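Local coordinates for protein inositol-1-monophosphatase (Thermotoga maritima, PDB 2P3N) that hydrolyses the phosphate ester of inositol 1-phosphate, fructose 1,6-bisphosphate and several other small phosphates, with magnesium as cofactor, at residues H89-V101 against K107-T119. Numbering follows the deposited sequence.
Sequences HGLPNFSISLAYV and KLGVVHAPALNET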
loop_
_atom_site.group_PDB
_atom_site.type_symbol
_atom_site.label_atom_id
_atom_site.label_comp_id
_atom_site.label_asym_id
_atom_site.label_seq_id
_atom_site.Cartn_x
_atom_site.Cartn_y
_atom_site.Cartn_z
ATOM N N HIS A 89 0.099 -8.175 18.879
ATOM C CA HIS A 89 -0.871 -7.158 19.255
ATOM C C HIS A 89 -1.468 -6.417 18.083
ATOM O O HIS A 89 -2.481 -5.727 18.227
ATOM C CB HIS A 89 -0.254 -6.176 20.249
ATOM C CG HIS A 89 -0.112 -6.744 21.629
ATOM N ND1 HIS A 89 -0.694 -6.167 22.734
ATOM C CD2 HIS A 89 0.523 -7.853 22.074
ATOM C CE1 HIS A 89 -0.424 -6.895 23.801
ATOM N NE2 HIS A 89 0.314 -7.924 23.429
ATOM N N GLY A 90 -0.845 -6.563 16.916
ATOM C CA GLY A 90 -1.371 -5.911 15.735
ATOM C C GLY A 90 -0.650 -4.654 15.321
ATOM O O GLY A 90 -1.146 -3.924 14.465
ATOM N N LEU A 91 0.500 -4.377 15.930
ATOM C CA LEU A 91 1.274 -3.203 15.546
ATOM C C LEU A 91 2.064 -3.536 14.294
ATOM O O LEU A 91 2.601 -4.639 14.160
ATOM C CB LEU A 91 2.231 -2.788 16.650
ATOM C CG LEU A 91 1.538 -2.073 17.802
ATOM C CD1 LEU A 91 2.488 -1.951 18.991
ATOM C CD2 LEU A 91 1.066 -0.716 17.320
ATOM N N PRO A 92 2.145 -2.583 13.355
ATOM C CA PRO A 92 2.874 -2.777 12.092
ATOM C C PRO A 92 4.397 -2.894 12.142
ATOM O O PRO A 92 5.013 -3.299 11.152
ATOM C CB PRO A 92 2.407 -1.595 11.242
ATOM C CG PRO A 92 2.096 -0.533 12.277
ATOM C CD PRO A 92 1.392 -1.313 13.348
ATOM N N ASN A 93 5.006 -2.567 13.280
ATOM C CA ASN A 93 6.468 -2.634 13.379
ATOM C C ASN A 93 7.078 -4.000 13.659
ATOM O O ASN A 93 7.609 -4.261 14.739
ATOM C CB ASN A 93 7.003 -1.618 14.399
ATOM C CG ASN A 93 6.853 -0.187 13.922
ATOM O OD1 ASN A 93 5.764 0.385 13.969
ATOM N ND2 ASN A 93 7.940 0.390 13.444
ATOM N N PHE A 94 6.994 -4.873 12.668
ATOM C CA PHE A 94 7.590 -6.192 12.769
ATOM C C PHE A 94 8.174 -6.469 11.390
ATOM O O PHE A 94 7.746 -5.869 10.400
ATOM C CB PHE A 94 6.548 -7.241 13.181
ATOM C CG PHE A 94 5.492 -7.497 12.158
ATOM C CD1 PHE A 94 5.664 -8.491 11.199
ATOM C CD2 PHE A 94 4.318 -6.761 12.158
ATOM C CE1 PHE A 94 4.677 -8.751 10.255
ATOM C CE2 PHE A 94 3.315 -7.015 11.208
ATOM C CZ PHE A 94 3.501 -8.013 10.257
ATOM N N SER A 95 9.169 -7.349 11.323
ATOM C CA SER A 95 9.810 -7.660 10.059
ATOM C C SER A 95 10.409 -9.056 10.019
ATOM O O SER A 95 10.410 -9.782 11.018
ATOM C CB SER A 95 10.909 -6.635 9.788
ATOM O OG SER A 95 11.784 -6.523 10.896
ATOM N N ILE A 96 10.897 -9.426 8.837
ATOM C CA ILE A 96 11.547 -10.710 8.616
ATOM C C ILE A 96 12.973 -10.346 8.254
ATOM O O ILE A 96 13.202 -9.469 7.434
ATOM C CB ILE A 96 10.957 -11.484 7.428
ATOM C CG1 ILE A 96 9.434 -11.582 7.542
ATOM C CG2 ILE A 96 11.538 -12.882 7.402
ATOM C CD1 ILE A 96 8.809 -12.380 6.379
ATOM N N SER A 97 13.939 -11.017 8.853
ATOM C CA SER A 97 15.313 -10.680 8.551
ATOM C C SER A 97 16.113 -11.872 8.032
ATOM O O SER A 97 15.972 -12.998 8.520
ATOM C CB SER A 97 15.973 -10.084 9.792
ATOM O OG SER A 97 17.137 -9.361 9.446
ATOM N N LEU A 98 16.936 -11.604 7.018
ATOM C CA LEU A 98 17.785 -12.617 6.398
ATOM C C LEU A 98 19.161 -12.059 6.059
ATOM O O LEU A 98 19.288 -11.202 5.184
ATOM C CB LEU A 98 17.153 -13.156 5.105
ATOM C CG LEU A 98 17.928 -14.318 4.470
ATOM C CD1 LEU A 98 17.940 -15.506 5.442
ATOM C CD2 LEU A 98 17.285 -14.739 3.160
ATOM N N ALA A 99 20.187 -12.540 6.754
ATOM C CA ALA A 99 21.553 -12.106 6.485
ATOM C C ALA A 99 22.341 -13.311 6.001
ATOM O O ALA A 99 22.106 -14.428 6.462
ATOM C CB ALA A 99 22.201 -11.541 7.749
ATOM N N TYR A 100 23.248 -13.097 5.052
ATOM C CA TYR A 100 24.094 -14.187 4.577
ATOM C C TYR A 100 25.537 -13.898 4.973
ATOM O O TYR A 100 26.220 -13.080 4.361
ATOM C CB TYR A 100 24.031 -14.381 3.063
ATOM C CG TYR A 100 25.021 -15.440 2.620
ATOM C CD1 TYR A 100 24.856 -16.778 2.996
ATOM C CD2 TYR A 100 26.172 -15.090 1.911
ATOM C CE1 TYR A 100 25.816 -17.736 2.681
ATOM C CE2 TYR A 100 27.136 -16.038 1.592
ATOM C CZ TYR A 100 26.955 -17.355 1.980
ATOM O OH TYR A 100 27.925 -18.280 1.676
ATOM N N VAL A 101 25.980 -14.600 6.005
ATOM C CA VAL A 101 27.310 -14.458 6.553
ATOM C C VAL A 101 28.255 -15.468 5.918
ATOM O O VAL A 101 27.939 -16.654 5.819
ATOM C CB VAL A 101 27.268 -14.689 8.075
ATOM C CG1 VAL A 101 28.573 -14.324 8.704
ATOM C CG2 VAL A 101 26.151 -13.878 8.680
ATOM N N LYS A 107 27.725 -10.651 4.228
ATOM C CA LYS A 107 27.876 -10.289 2.820
ATOM C C LYS A 107 26.583 -9.741 2.219
ATOM O O LYS A 107 26.599 -9.084 1.179
ATOM C CB LYS A 107 28.321 -11.517 2.000
ATOM C CG LYS A 107 29.647 -12.118 2.437
ATOM C CD LYS A 107 30.742 -11.047 2.510
ATOM C CE LYS A 107 32.002 -11.573 3.202
ATOM N NZ LYS A 107 33.063 -10.526 3.346
ATOM N N LEU A 108 25.469 -10.003 2.892
ATOM C CA LEU A 108 24.169 -9.591 2.395
ATOM C C LEU A 108 23.179 -9.473 3.543
ATOM O O LEU A 108 23.233 -10.234 4.501
ATOM C CB LEU A 108 23.701 -10.647 1.387
ATOM C CG LEU A 108 22.373 -10.644 0.635
ATOM C CD1 LEU A 108 22.384 -11.831 -0.309
ATOM C CD2 LEU A 108 21.180 -10.732 1.582
ATOM N N GLY A 109 22.272 -8.512 3.441
ATOM C CA GLY A 109 21.273 -8.332 4.476
ATOM C C GLY A 109 19.965 -7.827 3.896
ATOM O O GLY A 109 19.951 -7.013 2.978
ATOM N N VAL A 110 18.853 -8.326 4.406
ATOM C CA VAL A 110 17.561 -7.866 3.934
ATOM C C VAL A 110 16.569 -7.898 5.087
ATOM O O VAL A 110 16.529 -8.859 5.859
ATOM C CB VAL A 110 17.056 -8.706 2.729
ATOM C CG1 VAL A 110 17.350 -10.161 2.952
ATOM C CG2 VAL A 110 15.567 -8.491 2.529
ATOM N N VAL A 111 15.814 -6.811 5.231
ATOM C CA VAL A 111 14.804 -6.685 6.284
ATOM C C VAL A 111 13.499 -6.330 5.575
ATOM O O VAL A 111 13.458 -5.404 4.767
ATOM C CB VAL A 111 15.158 -5.552 7.306
ATOM C CG1 VAL A 111 14.082 -5.443 8.377
ATOM C CG2 VAL A 111 16.486 -5.831 7.956
ATOM N N HIS A 112 12.437 -7.071 5.859
ATOM C CA HIS A 112 11.158 -6.800 5.216
ATOM C C HIS A 112 9.995 -6.645 6.197
ATOM O O HIS A 112 9.529 -7.624 6.777
ATOM C CB HIS A 112 10.833 -7.897 4.190
ATOM C CG HIS A 112 9.497 -7.728 3.535
ATOM N ND1 HIS A 112 9.182 -6.633 2.760
ATOM C CD2 HIS A 112 8.382 -8.497 3.570
ATOM C CE1 HIS A 112 7.931 -6.736 2.347
ATOM N NE2 HIS A 112 7.423 -7.858 2.822
ATOM N N ALA A 113 9.547 -5.401 6.377
ATOM C CA ALA A 113 8.428 -5.097 7.258
ATOM C C ALA A 113 7.203 -5.229 6.373
ATOM O O ALA A 113 6.896 -4.345 5.575
ATOM C CB ALA A 113 8.545 -3.688 7.795
ATOM N N PRO A 114 6.484 -6.349 6.511
ATOM C CA PRO A 114 5.276 -6.675 5.738
ATOM C C PRO A 114 4.129 -5.666 5.777
ATOM O O PRO A 114 3.659 -5.217 4.735
ATOM C CB PRO A 114 4.859 -8.038 6.305
ATOM C CG PRO A 114 6.153 -8.602 6.890
ATOM C CD PRO A 114 6.757 -7.387 7.525
ATOM N N ALA A 115 3.668 -5.318 6.973
ATOM C CA ALA A 115 2.553 -4.381 7.101
ATOM C C ALA A 115 2.887 -2.986 6.597
ATOM O O ALA A 115 1.995 -2.176 6.371
ATOM C CB ALA A 115 2.082 -4.305 8.566
ATOM N N LEU A 116 4.168 -2.703 6.415
ATOM C CA LEU A 116 4.559 -1.382 5.972
ATOM C C LEU A 116 4.970 -1.360 4.517
ATOM O O LEU A 116 5.073 -0.293 3.925
ATOM C CB LEU A 116 5.727 -0.861 6.821
ATOM C CG LEU A 116 5.580 -0.737 8.341
ATOM C CD1 LEU A 116 6.862 -0.148 8.914
ATOM C CD2 LEU A 116 4.391 0.153 8.691
ATOM N N ASN A 117 5.199 -2.541 3.951
ATOM C CA ASN A 117 5.662 -2.666 2.572
ATOM C C ASN A 117 7.014 -1.969 2.409
ATOM O O ASN A 117 7.267 -1.266 1.435
ATOM C CB ASN A 117 4.640 -2.090 1.598
ATOM C CG ASN A 117 3.561 -3.077 1.263
ATOM O OD1 ASN A 117 3.823 -4.100 0.634
ATOM N ND2 ASN A 117 2.342 -2.793 1.692
ATOM N N GLU A 118 7.881 -2.179 3.387
ATOM C CA GLU A 118 9.205 -1.599 3.359
ATOM C C GLU A 118 10.216 -2.716 3.286
ATOM O O GLU A 118 10.217 -3.616 4.121
ATOM C CB GLU A 118 9.447 -0.785 4.617
ATOM C CG GLU A 118 8.458 0.345 4.787
ATOM C CD GLU A 118 8.764 1.197 5.988
ATOM O OE1 GLU A 118 8.344 2.376 5.981
ATOM O OE2 GLU A 118 9.417 0.687 6.934
ATOM N N THR A 119 11.063 -2.670 2.266
ATOM C CA THR A 119 12.089 -3.676 2.101
ATOM C C THR A 119 13.432 -2.967 2.003
ATOM O O THR A 119 13.760 -2.349 0.991
ATOM C CB THR A 119 11.879 -4.542 0.830
ATOM O OG1 THR A 119 10.519 -4.998 0.763
ATOM C CG2 THR A 119 12.791 -5.781 0.894
HETATM O O HOH W 1 5.446 -4.983 9.006
#
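The ring of Phe94 lies obliquely against the pyrrolidine of Pro114, its CE1 3.7 Å from Pro114 CG, while CE2 reaches the methyl of Ala115. With CG held between the backbone N and the carbonyl carbon (chi1 67°), the ring leans back over the turn that follows the partner strand. A water sits over the centre of one ring face; it donates to Pro92 O and to Phe94 O and accepts from Ala115 N at 2.7 Å, joining the two segments where no direct backbone bond does. Were Phe94 an alanine, Pro114 and Ala115 would probably lose the ring that packs against them, and the water the face over which it sits. Nearby, Pro92 CB packs 3.7 Å from Leu116 CD2, and Leu116 also meets its counterpart in the second subunit of the tetramer.

Beyond the turn the two segments form a beta hairpin of strands 95-102 and 105-113, central in the mixed sheet of the inositol monophosphatase fold. Its backbone ladder includes a fairly straight bond, Leu98 N to Val110 O (3.0 Å, 165°). On the face turned to helix 2-21, Ile96, Leu98 and Val110 supply branched apolar bulk, with Leu98 CB 3.7 Å from Val110 CG1. On the other face the small Ser97 and Ala99 lie against alanines of helix 199-211, Val111 meets the same helix at Ala204 and Ile208, and Ser97 lies near the metal ligand Asp79. There Val111 CG1, anti to the backbone N (chi1 180°), touches Ser95 OG at 3.6 Å, the hydroxyl itself being hydrogen-bonded to Ser176. At the far end Lys107 and Leu108 both face Tyr100 in a classic beta bulge, where Lys107 N gives Tyr100 O a 2.9 Å bond; the lysine ammonium group, NZ, is led away and forms a salt bridge with Glu124.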